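Local coordinates for aclacinomycin-N/aclacinomycin-A oxidase (Streptomyces galilaeus, PDB 2IPI), which oxidises the terminal sugar of aclacinomycins, using a bicovalently bound FAD, turning aclacinomycin N into aclacinomycin A and then aclacinomycin A into aclacinomycin Y with release of hydrogen peroxide, at residues G164-S167 / R168-G171; G273-H276 / Q277-A281; T284-A287 / S288-S291; Q308-G311 / G312-G315; N321-V324 / A325-E329. All coordinates share one frame; numbering follows the deposited sequence.

Contact 1 (G164-S167 / R168-G171)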
loop_
_atom_site.group_PDB
_atom_site.type_symbol
_atom_site.label_atom_id
_atom_site.label_comp_id
_atom_site.label_asym_id
_atom_site.label_seq_id
_atom_site.Cartn_x
_atom_site.Cartn_y
_atom_site.Cartn_z
ATOM N N GLY A 164 7.494 0.022 0.963
ATOM C CA GLY A 164 7.861 0.771 2.163
ATOM C C GLY A 164 9.220 1.416 2.033
ATOM O O GLY A 164 9.658 1.652 0.908
ATOM N N PRO A 165 9.826 1.698 3.175
ATOM C CA PRO A 165 11.108 2.405 3.258
ATOM C C PRO A 165 12.279 1.687 2.609
ATOM O O PRO A 165 13.273 2.285 2.171
ATOM C CB PRO A 165 11.326 2.484 4.779
ATOM C CG PRO A 165 9.945 2.431 5.353
ATOM C CD PRO A 165 9.273 1.368 4.510
ATOM N N LEU A 166 12.211 0.355 2.507
ATOM C CA LEU A 166 13.322 -0.350 1.857
ATOM C C LEU A 166 13.034 -0.662 0.405
ATOM O O LEU A 166 13.828 -1.345 -0.249
ATOM C CB LEU A 166 13.686 -1.624 2.638
ATOM C CG LEU A 166 14.162 -1.434 4.074
ATOM C CD1 LEU A 166 14.391 -2.757 4.796
ATOM C CD2 LEU A 166 15.435 -0.606 4.147
ATOM N N SER A 167 11.924 -0.172 -0.176
ATOM C CA SER A 167 11.700 -0.564 -1.581
ATOM C C SER A 167 12.805 -0.069 -2.517
ATOM O O SER A 167 13.286 -0.812 -3.374
ATOM C CB SER A 167 10.351 -0.062 -2.090
ATOM O OG SER A 167 9.316 -0.536 -1.240
ATOM N N ARG A 168 13.203 1.185 -2.339
ATOM C CA ARG A 168 14.284 1.779 -3.100
ATOM C C ARG A 168 15.506 0.864 -3.225
ATOM O O ARG A 168 16.091 0.822 -4.300
ATOM C CB ARG A 168 14.748 3.104 -2.457
ATOM C CG ARG A 168 13.961 4.295 -2.989
ATOM C CD ARG A 168 14.877 5.457 -3.334
ATOM N NE ARG A 168 15.098 6.372 -2.240
ATOM C CZ ARG A 168 16.008 7.337 -2.198
ATOM N NH1 ARG A 168 16.851 7.572 -3.203
ATOM N NH2 ARG A 168 16.073 8.094 -1.104
ATOM N N ARG A 169 15.797 0.172 -2.136
ATOM C CA ARG A 169 16.945 -0.696 -1.879
ATOM C C ARG A 169 16.721 -2.127 -2.406
ATOM O O ARG A 169 17.620 -2.696 -3.040
ATOM C CB ARG A 169 17.343 -0.748 -0.399
ATOM C CG ARG A 169 16.690 -1.742 0.542
ATOM C CD ARG A 169 17.396 -1.948 1.865
ATOM N NE ARG A 169 18.507 -2.876 1.806
ATOM C CZ ARG A 169 18.704 -3.955 2.569
ATOM N NH1 ARG A 169 17.845 -4.284 3.506
ATOM N NH2 ARG A 169 19.787 -4.704 2.382
ATOM N N ASP A 170 15.566 -2.702 -2.141
ATOM C CA ASP A 170 15.280 -4.094 -2.463
ATOM C C ASP A 170 14.054 -4.295 -3.348
ATOM O O ASP A 170 13.838 -5.457 -3.735
ATOM C CB ASP A 170 15.027 -4.896 -1.191
ATOM C CG ASP A 170 16.151 -4.911 -0.180
ATOM O OD1 ASP A 170 17.328 -4.839 -0.560
ATOM O OD2 ASP A 170 15.823 -5.007 1.022
ATOM N N GLY A 171 13.273 -3.287 -3.656
ATOM C CA GLY A 171 12.105 -3.316 -4.512
ATOM C C GLY A 171 10.794 -3.544 -3.808
ATOM O O GLY A 171 10.642 -3.364 -2.599
HETATM O O HOH W 1 12.413 3.208 -0.385
HETATM O O HOH W 2 15.165 1.702 0.370
#
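Leu166 O takes the N-H of Asp170 at 2.9 Å, almost in line with its carbonyl bond, and weakly that of Arg169; here a type I beta turn (Gly164 to Ser167) runs into the single-turn helix 167-170, with Leu166 as N-cap. The stretch lies in the FAD-binding region of the PCMH-type flavoenzymes, Ser167's side chain about 7 Å from the bound FAD. Gly171, just past the helix, has positive phi (93°).

Side by side and pointing the same way, Leu166 and Arg169 pack along their chains: Leu166 CD2 lies 3.3 Å from Arg169 CD, and its CB meets Arg169 CG at 3.7 Å. Leu166 CD1 then reaches the edge of the guanidinium, near its plane. Arg169 NH1 has its main polar partner in Lys243 O. Over one face of the guanidinium sits Asp170 OD2, 3.3 Å from Arg169 NH1; this is a purely electrostatic pairing, since the oxygen lies well out of the plane and no N-H points at it.

Water 2 bridges Pro165 O and Arg169 N, the latter bond weak. Back across the turn, Ser167 OG accepts the N-H of Gly164 at 2.9 Å.

Contact 2 (G273-H276 / Q277-A281)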
loop_
_atom_site.group_PDB
_atom_site.type_symbol
_atom_site.label_atom_id
_atom_site.label_comp_id
_atom_site.label_asym_id
_atom_site.label_seq_id
_atom_site.Cartn_x
_atom_site.Cartn_y
_atom_site.Cartn_z
ATOM N N GLY A 273 11.548 17.551 -6.419
ATOM C CA GLY A 273 11.280 16.841 -7.645
ATOM C C GLY A 273 12.435 16.758 -8.609
ATOM O O GLY A 273 12.631 15.723 -9.259
ATOM N N ALA A 274 13.258 17.804 -8.769
ATOM C CA ALA A 274 14.412 17.643 -9.655
ATOM C C ALA A 274 15.397 16.601 -9.106
ATOM O O ALA A 274 16.020 15.914 -9.913
ATOM C CB ALA A 274 15.147 18.958 -9.882
ATOM N N TRP A 275 15.552 16.490 -7.787
ATOM C CA TRP A 275 16.513 15.587 -7.150
ATOM C C TRP A 275 16.086 14.137 -7.355
ATOM O O TRP A 275 16.878 13.263 -7.717
ATOM C CB TRP A 275 16.630 15.896 -5.658
ATOM C CG TRP A 275 17.621 15.105 -4.863
ATOM C CD1 TRP A 275 18.905 15.488 -4.546
ATOM C CD2 TRP A 275 17.443 13.806 -4.272
ATOM N NE1 TRP A 275 19.525 14.516 -3.805
ATOM C CE2 TRP A 275 18.657 13.468 -3.618
ATOM C CE3 TRP A 275 16.392 12.883 -4.218
ATOM C CZ2 TRP A 275 18.833 12.266 -2.939
ATOM C CZ3 TRP A 275 16.569 11.694 -3.544
ATOM C CH2 TRP A 275 17.776 11.383 -2.908
ATOM N N HIS A 276 14.758 13.918 -7.093
ATOM C CA HIS A 276 14.242 12.555 -7.254
ATOM C C HIS A 276 14.394 12.058 -8.680
ATOM O O HIS A 276 14.614 10.868 -8.899
ATOM C CB HIS A 276 12.780 12.476 -6.796
ATOM C CG HIS A 276 12.702 12.382 -5.304
ATOM N ND1 HIS A 276 12.726 13.481 -4.465
ATOM C CD2 HIS A 276 12.617 11.294 -4.506
ATOM C CE1 HIS A 276 12.650 13.062 -3.216
ATOM N NE2 HIS A 276 12.582 11.745 -3.211
ATOM N N GLN A 277 14.293 12.969 -9.646
ATOM C CA GLN A 277 14.441 12.518 -11.029
ATOM C C GLN A 277 15.893 12.144 -11.287
ATOM O O GLN A 277 16.187 11.329 -12.159
ATOM C CB GLN A 277 13.951 13.591 -11.996
ATOM C CG GLN A 277 13.909 13.200 -13.461
ATOM C CD GLN A 277 13.777 14.399 -14.384
ATOM O OE1 GLN A 277 13.149 15.397 -14.036
ATOM N NE2 GLN A 277 14.363 14.331 -15.579
ATOM N N SER A 278 16.960 12.818 -10.619
ATOM C CA SER A 278 18.365 12.498 -10.840
ATOM C C SER A 278 18.811 11.336 -9.956
ATOM O O SER A 278 19.743 10.586 -10.335
ATOM C CB SER A 278 19.243 13.723 -10.580
ATOM O OG SER A 278 18.955 14.759 -11.503
ATOM N N ASN A 279 18.219 11.105 -8.808
ATOM C CA ASN A 279 18.802 10.177 -7.851
ATOM C C ASN A 279 17.925 9.011 -7.444
ATOM O O ASN A 279 17.242 9.099 -6.423
ATOM C CB ASN A 279 19.143 10.982 -6.585
ATOM C CG ASN A 279 20.536 10.727 -6.062
ATOM O OD1 ASN A 279 20.687 9.934 -5.132
ATOM N ND2 ASN A 279 21.531 11.378 -6.663
ATOM N N SER A 280 17.939 7.910 -8.190
ATOM C CA SER A 280 17.312 6.694 -7.685
ATOM C C SER A 280 17.745 5.448 -8.467
ATOM O O SER A 280 18.933 5.203 -8.642
ATOM C CB SER A 280 15.790 6.775 -7.732
ATOM O OG SER A 280 15.247 5.606 -7.135
ATOM N N ALA A 281 16.738 4.713 -8.901
ATOM C CA ALA A 281 16.678 3.528 -9.729
ATOM C C ALA A 281 18.050 2.950 -10.077
ATOM O O ALA A 281 18.483 3.071 -11.230
ATOM C CB ALA A 281 15.892 3.868 -10.999
#
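Trp275 O is gripped by two successive N-H groups at the end of helix 262-278: Asn279 N at 2.8 Å, nearly in line with the carbonyl bond, and Ser278 N at 2.9 Å, a weak, bent bond. One turn back, Gln277 N binds Gly273 O at 3.2 Å. Helical bonding thus thins out as the chain unwinds.

Trp275 and Asn279 also meet through their side chains. With CG opposite the backbone N (chi1 -177°), the indole of Trp275 swings round to lie under Asn279. Asn279 CB stands 3.7 Å above the centre of the six-membered ring, only 5° off its normal, and the amide continues across the same face, OD1 coming to 3.7 Å from Trp275 CZ2. Ring and amide planes are 25° apart, a stack rather than an edge contact. Beside them, Trp275 CE3 lies over the centre of the His276 imidazole, whose ND1 is bound to His272 O.

Tyr286 meets the indole edge-to-face, and Arg168 of helix 167-170 also touches it. Past the helix, Ser280 OG is hydrogen-bonded to Tyr399 O. The arrangement is an i to i+4 CH-pi contact, with the amide stacked on the indole, at the last turn of helix 262-278.

Contact 3 (T284-A287 / S288-S291)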
loop_
_atom_site.group_PDB
_atom_site.type_symbol
_atom_site.label_atom_id
_atom_site.label_comp_id
_atom_site.label_asym_id
_atom_site.label_seq_id
_atom_site.Cartn_x
_atom_site.Cartn_y
_atom_site.Cartn_z
ATOM N N THR A 284 22.776 2.214 -5.490
ATOM C CA THR A 284 23.656 3.256 -4.992
ATOM C C THR A 284 23.404 3.629 -3.541
ATOM O O THR A 284 22.386 3.195 -3.004
ATOM C CB THR A 284 23.465 4.532 -5.846
ATOM O OG1 THR A 284 22.115 4.990 -5.672
ATOM C CG2 THR A 284 23.682 4.243 -7.320
ATOM N N PRO A 285 24.276 4.400 -2.899
ATOM C CA PRO A 285 24.006 4.940 -1.570
ATOM C C PRO A 285 22.588 5.446 -1.362
ATOM O O PRO A 285 21.936 5.149 -0.363
ATOM C CB PRO A 285 24.955 6.159 -1.510
ATOM C CG PRO A 285 26.146 5.700 -2.281
ATOM C CD PRO A 285 25.618 4.803 -3.369
ATOM N N TYR A 286 22.122 6.245 -2.319
ATOM C CA TYR A 286 20.818 6.894 -2.124
ATOM C C TYR A 286 19.688 5.923 -2.398
ATOM O O TYR A 286 18.546 6.181 -2.014
ATOM C CB TYR A 286 20.716 8.165 -2.964
ATOM C CG TYR A 286 21.271 9.386 -2.248
ATOM C CD1 TYR A 286 20.818 9.779 -0.994
ATOM C CD2 TYR A 286 22.270 10.143 -2.836
ATOM C CE1 TYR A 286 21.340 10.895 -0.354
ATOM C CE2 TYR A 286 22.793 11.259 -2.217
ATOM C CZ TYR A 286 22.329 11.630 -0.970
ATOM O OH TYR A 286 22.873 12.747 -0.369
ATOM N N ALA A 287 19.954 4.774 -3.008
ATOM C CA ALA A 287 18.927 3.730 -3.070
ATOM C C ALA A 287 18.505 3.293 -1.679
ATOM O O ALA A 287 17.407 2.771 -1.475
ATOM C CB ALA A 287 19.393 2.529 -3.865
ATOM N N SER A 288 19.356 3.503 -0.664
ATOM C CA SER A 288 18.995 3.042 0.668
ATOM C C SER A 288 18.274 4.108 1.485
ATOM O O SER A 288 17.864 3.796 2.603
ATOM C CB SER A 288 20.250 2.566 1.412
ATOM O OG SER A 288 20.705 1.378 0.782
ATOM N N MET A 289 18.113 5.307 0.944
ATOM C CA MET A 289 17.382 6.375 1.649
ATOM C C MET A 289 15.889 6.309 1.390
ATOM O O MET A 289 15.455 5.969 0.284
ATOM C CB MET A 289 17.922 7.745 1.202
ATOM C CG MET A 289 17.673 8.909 2.152
ATOM S SD MET A 289 17.881 10.555 1.419
ATOM C CE MET A 289 16.317 10.742 0.564
ATOM N N HIS A 290 15.057 6.625 2.377
ATOM C CA HIS A 290 13.624 6.807 2.177
ATOM C C HIS A 290 13.181 8.139 2.784
ATOM O O HIS A 290 13.697 8.534 3.840
ATOM C CB HIS A 290 12.843 5.648 2.789
ATOM C CG HIS A 290 11.354 5.725 2.657
ATOM N ND1 HIS A 290 10.533 6.048 3.723
ATOM C CD2 HIS A 290 10.518 5.526 1.615
ATOM C CE1 HIS A 290 9.270 6.043 3.348
ATOM N NE2 HIS A 290 9.237 5.730 2.062
ATOM N N SER A 291 12.244 8.828 2.132
ATOM C CA SER A 291 11.635 10.004 2.734
ATOM C C SER A 291 10.159 10.111 2.342
ATOM O O SER A 291 9.772 9.700 1.257
ATOM C CB SER A 291 12.333 11.311 2.369
ATOM O OG SER A 291 12.058 11.725 1.051
#
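Met289 holds CG opposite its backbone N (chi1 -158°) and runs on extended (chi2 -163°), and these two torsions carry its SD alongside the ring of Tyr286, three residues earlier; the bend at chi3 (80°) only turns CE aside, towards Trp275 and Phe323. The two side chains run side by side in the same direction. SD is 3.9 Å from both Tyr286 CD1 and Tyr286 CE1; from the ring centroid it is 5.0 Å away, in an oblique position 73° off the normal. This is a Met-aromatic contact. Met289 CB adds a looser touch on Tyr286 CD1.

The backbone that brings them together is a short 3-10 segment running from Pro285, just ahead of strand 290-296 in the large antiparallel sheet. Ser288 N binds Pro285 O at 3.1 Å with a straight N-H, yet from well above the carbonyl plane, and Met289 N bonds Tyr286 O, an oxygen whose place is less sure. Ala287 N starts the series on Thr284 O at 2.9 Å, with Thr284 OG1 as a weak second acceptor at 3.4 Å.

Helix 316-327 covers the Tyr286 side through Leu319 and Asp322, and Phe323 packs on Met289. Beyond the turn, His290 pairs by its backbone with Gln308 of the adjacent strand, and Met289 O accepts a weak hydrogen bond from Arg168 NE.

Contact 4 (Q308-G311 / G312-G315)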
loop_
_atom_site.group_PDB
_atom_site.type_symbol
_atom_site.label_atom_id
_atom_site.label_comp_id
_atom_site.label_asym_id
_atom_site.label_seq_id
_atom_site.Cartn_x
_atom_site.Cartn_y
_atom_site.Cartn_z
ATOM N N GLN A 308 14.988 8.899 6.052
ATOM C CA GLN A 308 15.701 7.882 6.835
ATOM C C GLN A 308 16.675 7.100 5.958
ATOM O O GLN A 308 16.520 7.080 4.742
ATOM C CB GLN A 308 14.723 6.952 7.540
ATOM C CG GLN A 308 14.013 5.966 6.627
ATOM C CD GLN A 308 12.820 5.306 7.292
ATOM O OE1 GLN A 308 12.956 4.428 8.157
ATOM N NE2 GLN A 308 11.639 5.743 6.873
ATOM N N ILE A 309 17.673 6.473 6.575
ATOM C CA ILE A 309 18.663 5.684 5.860
ATOM C C ILE A 309 19.373 4.716 6.814
ATOM O O ILE A 309 19.364 4.915 8.027
ATOM C CB ILE A 309 19.733 6.564 5.174
ATOM C CG1 ILE A 309 20.489 5.867 4.064
ATOM C CG2 ILE A 309 20.700 7.119 6.221
ATOM C CD1 ILE A 309 21.109 6.743 3.003
ATOM N N ASP A 310 19.985 3.676 6.257
ATOM C CA ASP A 310 20.733 2.707 7.065
ATOM C C ASP A 310 21.927 3.429 7.678
ATOM O O ASP A 310 22.829 3.868 6.957
ATOM C CB ASP A 310 21.133 1.534 6.196
ATOM C CG ASP A 310 22.260 0.643 6.632
ATOM O OD1 ASP A 310 22.447 0.390 7.839
ATOM O OD2 ASP A 310 22.979 0.151 5.721
ATOM N N GLY A 311 21.912 3.550 8.992
ATOM C CA GLY A 311 22.982 4.178 9.733
ATOM C C GLY A 311 24.311 3.460 9.630
ATOM O O GLY A 311 25.327 3.957 10.135
ATOM N N GLY A 312 24.366 2.297 8.991
ATOM C CA GLY A 312 25.636 1.609 8.819
ATOM C C GLY A 312 26.297 1.874 7.496
ATOM O O GLY A 312 27.346 1.259 7.214
ATOM N N LEU A 313 25.745 2.743 6.628
ATOM C CA LEU A 313 26.484 2.894 5.366
ATOM C C LEU A 313 27.419 4.104 5.459
ATOM O O LEU A 313 27.102 5.137 6.044
ATOM C CB LEU A 313 25.609 3.034 4.134
ATOM C CG LEU A 313 24.206 3.607 4.157
ATOM C CD1 LEU A 313 24.078 5.007 4.734
ATOM C CD2 LEU A 313 23.670 3.614 2.720
ATOM N N ASP A 314 28.567 3.948 4.849
ATOM C CA ASP A 314 29.625 4.948 4.788
ATOM C C ASP A 314 29.059 6.330 4.480
ATOM O O ASP A 314 28.238 6.477 3.596
ATOM C CB ASP A 314 30.669 4.561 3.738
ATOM N N GLY A 315 29.559 7.339 5.210
ATOM C CA GLY A 315 29.141 8.722 5.018
ATOM C C GLY A 315 27.624 8.836 4.971
ATOM O O GLY A 315 27.081 9.509 4.087
#
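The Asp310 carboxylate is met over a face by the N-H of Gly312, which comes from well above its plane (70° out of it) and binds OD1 at 2.9 Å. The same OD1 also takes the N-H of Thr246, so two backbone donors hold it. OD2, the other oxygen, lies 4.0 Å from Leu313 CG. Asp310 places its carboxylate by turning CG opposite the backbone N (chi1 160°), which folds the group back over the following peptides.

A side-chain oxygen bound to the N-H two residues on is an Asx turn, and here it accompanies a type I beta turn from Asp310 to Leu313, in which Leu313 N reaches Asp310 O at 3.1 Å; the placing of that oxygen is somewhat uncertain. The turn ends strand 302-310 and leads the chain towards Gly315, the N-cap of helix 316-327. Gly311, within the turn, still pairs by its backbone with Ser247.

On its inner side the contact is apolar. Ile309 and Leu313 cross at about a right angle, Ile309 CG1 lying 4.1 Å from Leu313 CD2; it comes to 3.8 Å from Leu313 CD1, but the place of that methyl is doubtful. Leu319 of helix 316-327 packs against both side chains, and Met289 lies on Ile309.

The contact sits at the surface, away from the active site. Two N-H groups donating to one oxygen would probably favour the ionised carboxylate and hold its rotation, stiffening the exit from the strand while the aliphatic pair faces the helix.

Contact 5 (N321-V324 / A325-E329)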
loop_
_atom_site.group_PDB
_atom_site.type_symbol
_atom_site.label_atom_id
_atom_site.label_comp_id
_atom_site.label_asym_id
_atom_site.label_seq_id
_atom_site.Cartn_x
_atom_site.Cartn_y
_atom_site.Cartn_z
ATOM N N ASN A 321 22.412 15.259 4.866
ATOM C CA ASN A 321 22.323 16.728 4.833
ATOM C C ASN A 321 22.583 17.249 3.420
ATOM O O ASN A 321 22.160 18.358 3.091
ATOM C CB ASN A 321 23.238 17.408 5.846
ATOM C CG ASN A 321 24.216 16.494 6.534
ATOM O OD1 ASN A 321 25.143 16.000 5.884
ATOM N ND2 ASN A 321 24.024 16.275 7.833
ATOM N N ASP A 322 23.240 16.472 2.569
ATOM C CA ASP A 322 23.456 16.883 1.179
ATOM C C ASP A 322 22.128 16.924 0.423
ATOM O O ASP A 322 21.911 17.751 -0.457
ATOM C CB ASP A 322 24.441 15.964 0.471
ATOM C CG ASP A 322 25.898 16.360 0.615
ATOM O OD1 ASP A 322 26.231 17.307 1.365
ATOM O OD2 ASP A 322 26.753 15.710 -0.021
ATOM N N PHE A 323 21.222 16.019 0.771
ATOM C CA PHE A 323 19.898 15.964 0.151
ATOM C C PHE A 323 19.068 17.160 0.598
ATOM O O PHE A 323 18.608 17.926 -0.257
ATOM C CB PHE A 323 19.221 14.638 0.479
ATOM C CG PHE A 323 17.710 14.565 0.279
ATOM C CD1 PHE A 323 16.922 14.052 1.301
ATOM C CD2 PHE A 323 17.101 14.984 -0.895
ATOM C CE1 PHE A 323 15.549 13.932 1.163
ATOM C CE2 PHE A 323 15.726 14.885 -1.043
ATOM C CZ PHE A 323 14.954 14.375 -0.006
ATOM N N VAL A 324 18.873 17.372 1.891
ATOM C CA VAL A 324 18.074 18.533 2.293
ATOM C C VAL A 324 18.716 19.828 1.790
ATOM O O VAL A 324 18.010 20.774 1.460
ATOM C CB VAL A 324 17.851 18.621 3.804
ATOM C CG1 VAL A 324 17.619 17.245 4.426
ATOM C CG2 VAL A 324 19.036 19.296 4.479
ATOM N N ALA A 325 20.051 19.854 1.722
ATOM C CA ALA A 325 20.687 21.062 1.190
ATOM C C ALA A 325 20.267 21.249 -0.266
ATOM O O ALA A 325 20.205 22.361 -0.807
ATOM C CB ALA A 325 22.191 20.997 1.352
ATOM N N ALA A 326 19.950 20.141 -0.941
ATOM C CA ALA A 326 19.454 20.282 -2.320
ATOM C C ALA A 326 17.991 20.703 -2.297
ATOM O O ALA A 326 17.516 21.482 -3.122
ATOM C CB ALA A 326 19.645 18.995 -3.104
ATOM N N VAL A 327 17.241 20.198 -1.328
ATOM C CA VAL A 327 15.817 20.483 -1.218
ATOM C C VAL A 327 15.499 21.947 -1.016
ATOM O O VAL A 327 14.551 22.503 -1.585
ATOM C CB VAL A 327 15.247 19.653 -0.044
ATOM C CG1 VAL A 327 14.038 20.276 0.612
ATOM C CG2 VAL A 327 14.929 18.265 -0.578
ATOM N N ASN A 328 16.261 22.657 -0.181
ATOM C CA ASN A 328 15.804 24.060 -0.015
ATOM C C ASN A 328 16.898 25.009 -0.474
ATOM O O ASN A 328 17.050 26.110 0.060
ATOM C CB ASN A 328 15.300 24.353 1.385
ATOM C CG ASN A 328 16.255 24.484 2.542
ATOM O OD1 ASN A 328 16.823 23.472 2.973
ATOM N ND2 ASN A 328 16.436 25.691 3.058
ATOM N N GLU A 329 17.658 24.596 -1.490
ATOM C CA GLU A 329 18.717 25.466 -1.986
ATOM C C GLU A 329 18.219 26.854 -2.366
ATOM O O GLU A 329 18.701 27.865 -1.845
ATOM C CB GLU A 329 19.439 24.878 -3.207
ATOM C CG GLU A 329 20.895 25.329 -3.240
ATOM C CD GLU A 329 21.181 26.518 -4.125
ATOM O OE1 GLU A 329 22.226 27.170 -3.920
ATOM O OE2 GLU A 329 20.374 26.817 -5.038
#
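Phe323 and Val327, one turn apart on the last two turns of helix 316-327, make the tight part of this contact. Val327 CG2 presses on the ring at an oblique angle, 3.5 Å from Phe323 CE2 and 3.9 Å from both Phe323 CD2 and Phe323 CZ. The branch gets there because it stands opposite the Val327 carbonyl carbon, while the phenyl, with CG away from its backbone N (chi1 162°), leans forward along the helix. Beneath them Val327 N binds Phe323 O at 2.9 Å, and the next bond, Asn328 N to Val324 O at 3.0 Å, is the last of the series before Asn328 leaves helical geometry.

The other side is looser and faces solvent. Ala325 and Asp322 are exposed; there the link is mostly backbone, Ala325 N to Asn321 O at 2.9 Å and a weak bond from Ala326 N to Asp322 O.

Phe323 packs against Trp275 of helix 262-278, where their rings meet with planes about 40° apart, and Ala326 touches the same indole. Val327 O accepts from Asn271 ND2. Towards the seven-stranded antiparallel sheet, Phe323 rests on Leu305 and Ile307 of strand 302-310, while Val324 and Val327 pack on Val253 and Trp255 of strand 248-256.

Contacts 2, 3 and 5 share one aromatic cluster between the helices 262-278 and 316-327 and the large sheet, and their chemistry is mainly ring, sulfur and methyl packing at about 7 to 10 Å from the active-site Tyr397. These three and contact 1 are partly buried. Contact 4 lies at the surface, where polar turn bonding replaces rings; it and contact 3 sit on the neighbouring strands 302-310 and 290-296. Contact 1 belongs to the flavin-binding part and is the nearest of the five to the chain's centre. Its Arg168 reaches into contacts 2 and 3, thereby joining the flavin part to the sheet part. Contacts 1 and 5 do not touch, their nearest atoms about 6 Å apart.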